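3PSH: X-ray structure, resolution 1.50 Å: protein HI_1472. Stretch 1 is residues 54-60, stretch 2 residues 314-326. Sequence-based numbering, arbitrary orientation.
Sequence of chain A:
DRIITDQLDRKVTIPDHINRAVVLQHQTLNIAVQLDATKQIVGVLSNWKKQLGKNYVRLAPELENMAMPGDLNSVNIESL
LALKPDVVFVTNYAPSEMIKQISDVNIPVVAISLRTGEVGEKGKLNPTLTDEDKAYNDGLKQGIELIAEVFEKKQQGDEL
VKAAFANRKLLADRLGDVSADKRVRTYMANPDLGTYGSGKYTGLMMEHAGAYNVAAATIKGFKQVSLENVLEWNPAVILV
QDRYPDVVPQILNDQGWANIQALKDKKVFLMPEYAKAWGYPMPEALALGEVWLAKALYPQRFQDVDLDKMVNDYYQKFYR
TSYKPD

Stretch 1 (54-60) KNYVRLA
Stretch 2 (314-326) YYQKFYRTSYKPD

Stretch 1 is a compact turn: residues 56-59 have helical phi/psi (Tyr 56 -55/-35, Val 57 -63/-21, Arg 58 -62/-36, Leu 59 -87/-26) without the regular bonding of a helix. Arg 58 N donates a hydrogen bond to Asn 55 O (2.9 Å), Leu 59 N donates one to Tyr 56 O (2.8 Å), and Ala 60 N reaches the same Tyr 56 O (3.2 Å) before phi/psi opens to -138/72. Stretch 2 enters as a helix already under way, with hydrogen bonds from Phe 318 N to Tyr 314 O and from Tyr 319 N to Tyr 315 O, both 2.9 Å, and a wider pi-type turn at 315-319. Arg 320, at 57/30, breaks the helical conformation with positive phi, and Thr 321 (-154/169) to Lys 324 (-122/112) continue extended. In register, Leu 59 CA lies 6.3 Å from Tyr 319 CA, and Asn 55 CA 8.8 Å from Asp 326 CA, so the chain end of stretch 2 runs back toward the start of stretch 1. The contact buries 434 Å², both sides summed.

Leu 59 (chi1 m, chi2 t) is the apolar centre. Leu 59 CD1 sits over one face of the Tyr 319 ring, 4.1 Å from the centroid and 14° off the normal, a CH-pi contact; Leu 59 CD2 meets the edge of the Tyr 315 ring at CE2 (3.8 Å) and Thr 321 CG2 (3.8 Å). Both methyls of the leucine thus pack on apolar atoms of stretch 2: the rings of Tyr 315 and Tyr 319 (both chi1 m) and the methyl of Thr 321 (chi1 t). Buried Tyr 56 (chi1 t, chi2 82°) brings its OH to 3.9 Å from Tyr 319 CE1, at that ring's edge; both tyrosine hydroxyls are hydrogen-bonded elsewhere in the structure.

Arg 58 (t, t, p, chi4 87°) supplies the direct hydrogen bond: Arg 58 NH2 donates to Ser 322 O at 2.8 Å and 171°, nearly straight and near the guanidinium plane. Lys 324 CB lies over one guanidinium face, 3.6 Å from Arg 58 CZ, while the lysine chain (chi1-chi3 t) leads its amine away. Water 1 accepts from Arg 58 NH2 (2.8 Å) and Lys 324 N (3.0 Å), tying the planar cation to extended backbone.

Two waters serve Leu 59 O: water 2 donates to it (2.8 Å) and to Tyr 319 O (2.7 Å); water 3 donates to it (2.9 Å) and accepts from Arg 320 NH2 (2.8 Å). At the margin, Asn 55 ND2 stays 4.0 Å from Asp 326 OD2, too far for a hydrogen bond, while Asn 55 OD1 accepts from Lys 54 NZ at 3.0 Å.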

ATOM      1  N   LYS A  54     -11.760  -7.394   3.595  1.00 18.22           N
ATOM      2  CA  LYS A  54     -12.407  -8.374   4.452  1.00 17.68           C
ATOM      3  C   LYS A  54     -11.706  -9.733   4.437  1.00 16.53           C
ATOM      4  O   LYS A  54     -11.923 -10.565   5.386  1.00 19.15           O
ATOM      5  CB  LYS A  54     -13.912  -8.493   4.080  1.00 15.89           C
ATOM      6  CG  LYS A  54     -14.122  -9.466   2.891  1.00 20.36           C
ATOM      7  CD  LYS A  54     -15.564  -9.398   2.347  1.00 28.21           C
ATOM      8  CE  LYS A  54     -15.640 -10.153   1.040  1.00 31.01           C
ATOM      9  NZ  LYS A  54     -15.292 -11.623   1.267  1.00 36.14           N
ATOM     10  N   ASN A  55     -10.892 -10.075   3.421  1.00 16.90           N
ATOM     11  CA  ASN A  55     -10.296 -11.402   3.390  1.00 17.39           C
ATOM     12  C   ASN A  55      -8.884 -11.432   4.013  1.00 17.02           C
ATOM     13  O   ASN A  55      -8.271 -12.521   4.081  1.00 15.74           O
ATOM     14  CB  ASN A  55     -10.239 -11.973   1.975  1.00 17.47           C
ATOM     15  CG  ASN A  55     -11.648 -12.063   1.354  1.00 21.23           C
ATOM     16  OD1 ASN A  55     -12.550 -12.618   1.983  1.00 19.46           O
ATOM     17  ND2 ASN A  55     -11.817 -11.567   0.131  1.00 20.03           N
ATOM     18  N   TYR A  56      -8.411 -10.243   4.431  1.00 16.43           N
ATOM     19  CA  TYR A  56      -7.042 -10.194   5.017  1.00 15.90           C
ATOM     20  C   TYR A  56      -6.871 -11.181   6.182  1.00 16.86           C
ATOM     21  O   TYR A  56      -5.815 -11.786   6.378  1.00 15.81           O
ATOM     22  CB  TYR A  56      -6.663  -8.793   5.516  1.00 17.75           C
ATOM     23  CG  TYR A  56      -5.158  -8.755   5.657  1.00 12.46           C
ATOM     24  CD1 TYR A  56      -4.385  -8.503   4.489  1.00 14.19           C
ATOM     25  CD2 TYR A  56      -4.516  -8.851   6.890  1.00 13.74           C
ATOM     26  CE1 TYR A  56      -2.962  -8.465   4.481  1.00 13.32           C
ATOM     27  CE2 TYR A  56      -3.151  -8.840   6.934  1.00 13.68           C
ATOM     28  CZ  TYR A  56      -2.341  -8.618   5.752  1.00 15.39           C
ATOM     29  OH  TYR A  56      -0.992  -8.559   5.936  1.00 16.05           O
ATOM     30  N   VAL A  57      -7.949 -11.347   6.950  1.00 16.61           N
ATOM     31  CA  VAL A  57      -7.950 -12.142   8.194  1.00 19.42           C
ATOM     32  C   VAL A  57      -7.629 -13.602   7.779  1.00 18.21           C
ATOM     33  O   VAL A  57      -7.090 -14.400   8.587  1.00 19.57           O
ATOM     34  CB  VAL A  57      -9.344 -11.966   8.905  1.00 18.58           C
ATOM     35  CG1 VAL A  57     -10.417 -12.726   8.095  1.00 17.98           C
ATOM     36  CG2 VAL A  57      -9.316 -12.409  10.404  1.00 21.62           C
ATOM     37  N   ARG A  58      -7.847 -13.970   6.525  1.00 17.01           N
ATOM     38  CA  ARG A  58      -7.458 -15.286   6.114  1.00 17.96           C
ATOM     39  C   ARG A  58      -5.936 -15.538   6.219  1.00 17.86           C
ATOM     40  O   ARG A  58      -5.469 -16.692   6.446  1.00 19.70           O
ATOM     41  CB  ARG A  58      -7.923 -15.638   4.699  1.00 20.77           C
ATOM     42  CG  ARG A  58      -7.616 -17.116   4.358  1.00 21.49           C
ATOM     43  CD  ARG A  58      -8.052 -17.472   2.935  1.00 24.68           C
ATOM     44  NE  ARG A  58      -7.079 -16.881   2.007  1.00 22.97           N
ATOM     45  CZ  ARG A  58      -5.964 -17.531   1.649  1.00 26.83           C
ATOM     46  NH1 ARG A  58      -5.669 -18.726   2.152  1.00 26.39           N
ATOM     47  NH2 ARG A  58      -5.104 -16.974   0.852  1.00 23.65           N
ATOM     48  N   LEU A  59      -5.146 -14.507   5.940  1.00 15.91           N
ATOM     49  CA  LEU A  59      -3.693 -14.588   5.855  1.00 15.82           C
ATOM     50  C   LEU A  59      -3.114 -14.378   7.274  1.00 17.28           C
ATOM     51  O   LEU A  59      -1.985 -14.794   7.576  1.00 19.79           O
ATOM     52  CB  LEU A  59      -3.171 -13.437   4.972  1.00 16.05           C
ATOM     53  CG  LEU A  59      -3.750 -13.435   3.496  1.00 15.44           C
ATOM     54  CD1 LEU A  59      -3.394 -12.050   2.747  1.00 13.32           C
ATOM     55  CD2 LEU A  59      -3.359 -14.625   2.646  1.00 16.61           C
ATOM     56  N   ALA A  60      -3.857 -13.688   8.114  1.00 16.87           N
ATOM     57  CA  ALA A  60      -3.396 -13.428   9.481  1.00 17.21           C
ATOM     58  C   ALA A  60      -4.551 -13.615  10.496  1.00 18.03           C
ATOM     59  O   ALA A  60      -5.096 -12.584  10.958  1.00 18.42           O
ATOM     60  CB  ALA A  60      -2.740 -12.039   9.521  1.00 16.15           C
ATOM     61  N   TYR A 314       5.546 -16.616  -3.764  1.00 16.02           N
ATOM     62  CA  TYR A 314       5.561 -15.422  -2.946  1.00 15.85           C
ATOM     63  C   TYR A 314       4.652 -15.626  -1.706  1.00 15.08           C
ATOM     64  O   TYR A 314       5.096 -15.295  -0.549  1.00 15.03           O
ATOM     65  CB  TYR A 314       5.073 -14.189  -3.768  1.00 13.97           C
ATOM     66  CG  TYR A 314       5.221 -12.800  -3.014  1.00 12.30           C
ATOM     67  CD1 TYR A 314       6.214 -11.948  -3.363  1.00 10.99           C
ATOM     68  CD2 TYR A 314       4.420 -12.519  -1.932  1.00 15.10           C
ATOM     69  CE1 TYR A 314       6.397 -10.680  -2.650  1.00 15.48           C
ATOM     70  CE2 TYR A 314       4.488 -11.309  -1.272  1.00 12.42           C
ATOM     71  CZ  TYR A 314       5.533 -10.379  -1.597  1.00 13.39           C
ATOM     72  OH  TYR A 314       5.713  -9.174  -0.888  1.00 15.86           O
ATOM     73  N   TYR A 315       3.445 -16.120  -1.922  1.00 16.20           N
ATOM     74  CA  TYR A 315       2.491 -16.325  -0.820  1.00 15.96           C
ATOM     75  C   TYR A 315       3.051 -17.396   0.120  1.00 17.81           C
ATOM     76  O   TYR A 315       2.998 -17.190   1.323  1.00 16.84           O
ATOM     77  CB  TYR A 315       1.076 -16.644  -1.275  1.00 16.94           C
ATOM     78  CG  TYR A 315       0.229 -15.423  -1.450  1.00 16.10           C
ATOM     79  CD1 TYR A 315       0.542 -14.410  -2.381  1.00 15.56           C
ATOM     80  CD2 TYR A 315      -0.926 -15.225  -0.664  1.00 16.04           C
ATOM     81  CE1 TYR A 315      -0.337 -13.254  -2.495  1.00 15.44           C
ATOM     82  CE2 TYR A 315      -1.817 -14.138  -0.819  1.00 13.84           C
ATOM     83  CZ  TYR A 315      -1.476 -13.104  -1.756  1.00 14.29           C
ATOM     84  OH  TYR A 315      -2.345 -12.024  -1.801  1.00 13.99           O
ATOM     85  N   GLN A 316       3.679 -18.441  -0.402  1.00 19.10           N
ATOM     86  CA  GLN A 316       4.102 -19.517   0.522  1.00 21.01           C
ATOM     87  C   GLN A 316       5.267 -18.976   1.379  1.00 20.68           C
ATOM     88  O   GLN A 316       5.323 -19.296   2.597  1.00 20.83           O
ATOM     89  CB  GLN A 316       4.548 -20.749  -0.304  1.00 19.38           C
ATOM     90  CG  GLN A 316       3.360 -21.394  -1.061  1.00 23.19           C
ATOM     91  CD  GLN A 316       2.434 -22.204  -0.167  1.00 26.55           C
ATOM     92  OE1 GLN A 316       2.700 -22.417   1.003  1.00 27.67           O
ATOM     93  NE2 GLN A 316       1.259 -22.592  -0.724  1.00 32.58           N
ATOM     94  N   LYS A 317       6.104 -18.095   0.773  1.00 19.83           N
ATOM     95  CA  LYS A 317       7.266 -17.515   1.470  1.00 19.89           C
ATOM     96  C   LYS A 317       6.905 -16.462   2.529  1.00 18.29           C
ATOM     97  O   LYS A 317       7.266 -16.618   3.737  1.00 19.17           O
ATOM     98  CB  LYS A 317       8.335 -16.985   0.509  1.00 19.25           C
ATOM     99  CG  LYS A 317       9.389 -16.165   1.196  1.00 22.06           C
ATOM    100  CD  LYS A 317      10.511 -17.038   1.766  1.00 25.80           C
ATOM    101  CE  LYS A 317      11.519 -16.152   2.523  1.00 23.97           C
ATOM    102  NZ  LYS A 317      12.382 -17.189   3.358  1.00 26.87           N
ATOM    103  N   PHE A 318       6.006 -15.508   2.155  1.00 17.33           N
ATOM    104  CA  PHE A 318       5.783 -14.318   3.003  1.00 16.44           C
ATOM    105  C   PHE A 318       4.486 -14.397   3.754  1.00 17.23           C
ATOM    106  O   PHE A 318       4.365 -13.738   4.818  1.00 16.70           O
ATOM    107  CB  PHE A 318       5.881 -13.049   2.090  1.00 16.09           C
ATOM    108  CG  PHE A 318       7.322 -12.863   1.576  1.00 15.02           C
ATOM    109  CD1 PHE A 318       8.357 -12.675   2.478  1.00 12.73           C
ATOM    110  CD2 PHE A 318       7.647 -12.980   0.215  1.00 15.02           C
ATOM    111  CE1 PHE A 318       9.679 -12.585   2.064  1.00 16.00           C
ATOM    112  CE2 PHE A 318       8.972 -12.868  -0.225  1.00 15.20           C
ATOM    113  CZ  PHE A 318      10.013 -12.634   0.679  1.00 15.95           C
ATOM    114  N   TYR A 319       3.482 -15.100   3.202  1.00 15.76           N
ATOM    115  CA  TYR A 319       2.235 -15.246   3.969  1.00 15.31           C
ATOM    116  C   TYR A 319       2.045 -16.620   4.555  1.00 17.18           C
ATOM    117  O   TYR A 319       1.068 -16.821   5.224  1.00 19.44           O
ATOM    118  CB  TYR A 319       0.998 -14.896   3.115  1.00 13.56           C
ATOM    119  CG  TYR A 319       0.883 -13.422   2.726  1.00 16.17           C
ATOM    120  CD1 TYR A 319       0.642 -12.430   3.715  1.00 15.32           C
ATOM    121  CD2 TYR A 319       0.995 -13.025   1.365  1.00 12.72           C
ATOM    122  CE1 TYR A 319       0.477 -11.063   3.374  1.00 13.21           C
ATOM    123  CE2 TYR A 319       0.762 -11.644   1.009  1.00 13.10           C
ATOM    124  CZ  TYR A 319       0.591 -10.690   2.008  1.00 15.28           C
ATOM    125  OH  TYR A 319       0.336  -9.398   1.671  1.00 16.51           O
ATOM    126  N   ARG A 320       2.973 -17.536   4.292  1.00 14.73           N
ATOM    127  CA  ARG A 320       3.004 -18.928   4.843  1.00 16.87           C
ATOM    128  C   ARG A 320       1.679 -19.692   4.499  1.00 17.38           C
ATOM    129  O   ARG A 320       1.162 -20.606   5.245  1.00 18.97           O
ATOM    130  CB  ARG A 320       3.281 -18.855   6.381  1.00 16.49           C
ATOM    131  CG  ARG A 320       4.482 -18.076   6.758  1.00 17.16           C
ATOM    132  CD  ARG A 320       4.451 -17.727   8.287  1.00 13.49           C
ATOM    133  NE  ARG A 320       3.464 -16.635   8.461  1.00 15.77           N
ATOM    134  CZ  ARG A 320       3.665 -15.318   8.185  1.00 14.57           C
ATOM    135  NH1 ARG A 320       4.751 -14.870   7.585  1.00 17.94           N
ATOM    136  NH2 ARG A 320       2.670 -14.477   8.406  1.00 16.86           N
ATOM    137  N   THR A 321       1.103 -19.315   3.365  1.00 16.59           N
ATOM    138  CA  THR A 321      -0.090 -19.982   2.862  1.00 19.51           C
ATOM    139  C   THR A 321      -0.173 -19.826   1.328  1.00 20.83           C
ATOM    140  O   THR A 321       0.660 -19.132   0.744  1.00 19.51           O
ATOM    141  CB  THR A 321      -1.400 -19.489   3.538  1.00 20.51           C
ATOM    142  OG1 THR A 321      -2.426 -20.440   3.197  1.00 22.37           O
ATOM    143  CG2 THR A 321      -1.809 -18.088   3.141  1.00 21.31           C
ATOM    144  N   SER A 322      -1.074 -20.552   0.701  1.00 22.01           N
ATOM    145  CA  SER A 322      -1.363 -20.283  -0.726  1.00 23.49           C
ATOM    146  C   SER A 322      -2.219 -19.038  -0.976  1.00 22.60           C
ATOM    147  O   SER A 322      -2.926 -18.543  -0.068  1.00 21.17           O
ATOM    148  CB  SER A 322      -2.007 -21.513  -1.382  1.00 23.21           C
ATOM    149  OG  SER A 322      -3.254 -21.703  -0.785  1.00 27.33           O
ATOM    150  N   TYR A 323      -2.169 -18.534  -2.225  1.00 19.18           N
ATOM    151  CA  TYR A 323      -3.154 -17.540  -2.690  1.00 19.49           C
ATOM    152  C   TYR A 323      -4.497 -18.171  -3.022  1.00 19.89           C
ATOM    153  O   TYR A 323      -4.590 -19.276  -3.639  1.00 23.06           O
ATOM    154  CB  TYR A 323      -2.576 -16.737  -3.899  1.00 16.67           C
ATOM    155  CG  TYR A 323      -3.588 -15.884  -4.624  1.00 15.03           C
ATOM    156  CD1 TYR A 323      -4.086 -14.605  -4.087  1.00 17.35           C
ATOM    157  CD2 TYR A 323      -4.009 -16.259  -5.884  1.00 21.00           C
ATOM    158  CE1 TYR A 323      -5.004 -13.807  -4.823  1.00 18.91           C
ATOM    159  CE2 TYR A 323      -4.946 -15.452  -6.611  1.00 20.54           C
ATOM    160  CZ  TYR A 323      -5.376 -14.237  -6.151  1.00 18.14           C
ATOM    161  OH  TYR A 323      -6.343 -13.519  -6.846  1.00 21.78           O
ATOM    162  N   LYS A 324      -5.545 -17.475  -2.606  1.00 21.61           N
ATOM    163  CA  LYS A 324      -6.909 -17.844  -2.837  1.00 22.60           C
ATOM    164  C   LYS A 324      -7.621 -16.721  -3.572  1.00 22.82           C
ATOM    165  O   LYS A 324      -7.858 -15.686  -2.974  1.00 20.99           O
ATOM    166  CB  LYS A 324      -7.620 -18.117  -1.468  1.00 23.82           C
ATOM    167  CG  LYS A 324      -8.970 -18.801  -1.601  1.00 29.87           C
ATOM    168  CD  LYS A 324      -9.439 -19.327  -0.243  1.00 38.70           C
ATOM    169  CE  LYS A 324     -10.697 -20.187  -0.339  1.00 39.65           C
ATOM    170  NZ  LYS A 324     -11.865 -19.265  -0.130  1.00 41.89           N
ATOM    171  N   PRO A 325      -8.003 -16.950  -4.854  1.00 23.43           N
ATOM    172  CA  PRO A 325      -8.735 -15.933  -5.630  1.00 25.49           C
ATOM    173  C   PRO A 325     -10.087 -15.716  -5.038  1.00 25.89           C
ATOM    174  O   PRO A 325     -10.713 -16.648  -4.475  1.00 25.85           O
ATOM    175  CB  PRO A 325      -8.850 -16.532  -7.045  1.00 26.46           C
ATOM    176  CG  PRO A 325      -8.349 -17.958  -6.970  1.00 27.38           C
ATOM    177  CD  PRO A 325      -7.756 -18.199  -5.589  1.00 23.92           C
ATOM    178  N   ASP A 326     -10.535 -14.482  -5.105  1.00 25.35           N
ATOM    179  CA  ASP A 326     -11.894 -14.215  -4.819  1.00 28.58           C
ATOM    180  C   ASP A 326     -12.701 -13.988  -6.119  1.00 28.29           C
ATOM    181  O   ASP A 326     -13.899 -13.757  -5.969  1.00 33.26           O
ATOM    182  CB  ASP A 326     -11.999 -13.059  -3.853  1.00 26.94           C
ATOM    183  CG  ASP A 326     -11.410 -11.757  -4.441  1.00 28.16           C
ATOM    184  OD1 ASP A 326     -10.981 -11.793  -5.603  1.00 25.90           O
ATOM    185  OD2 ASP A 326     -11.419 -10.724  -3.756  1.00 23.40           O
TER
HETATM  186  O   HOH W   1      -5.809 -14.968  -0.932  1.00 20.41           O
HETATM  187  O   HOH W   2      -0.920 -17.320   6.965  1.00 17.88           O
HETATM  188  O   HOH W   3       0.114 -14.580   9.610  1.00 22.93           O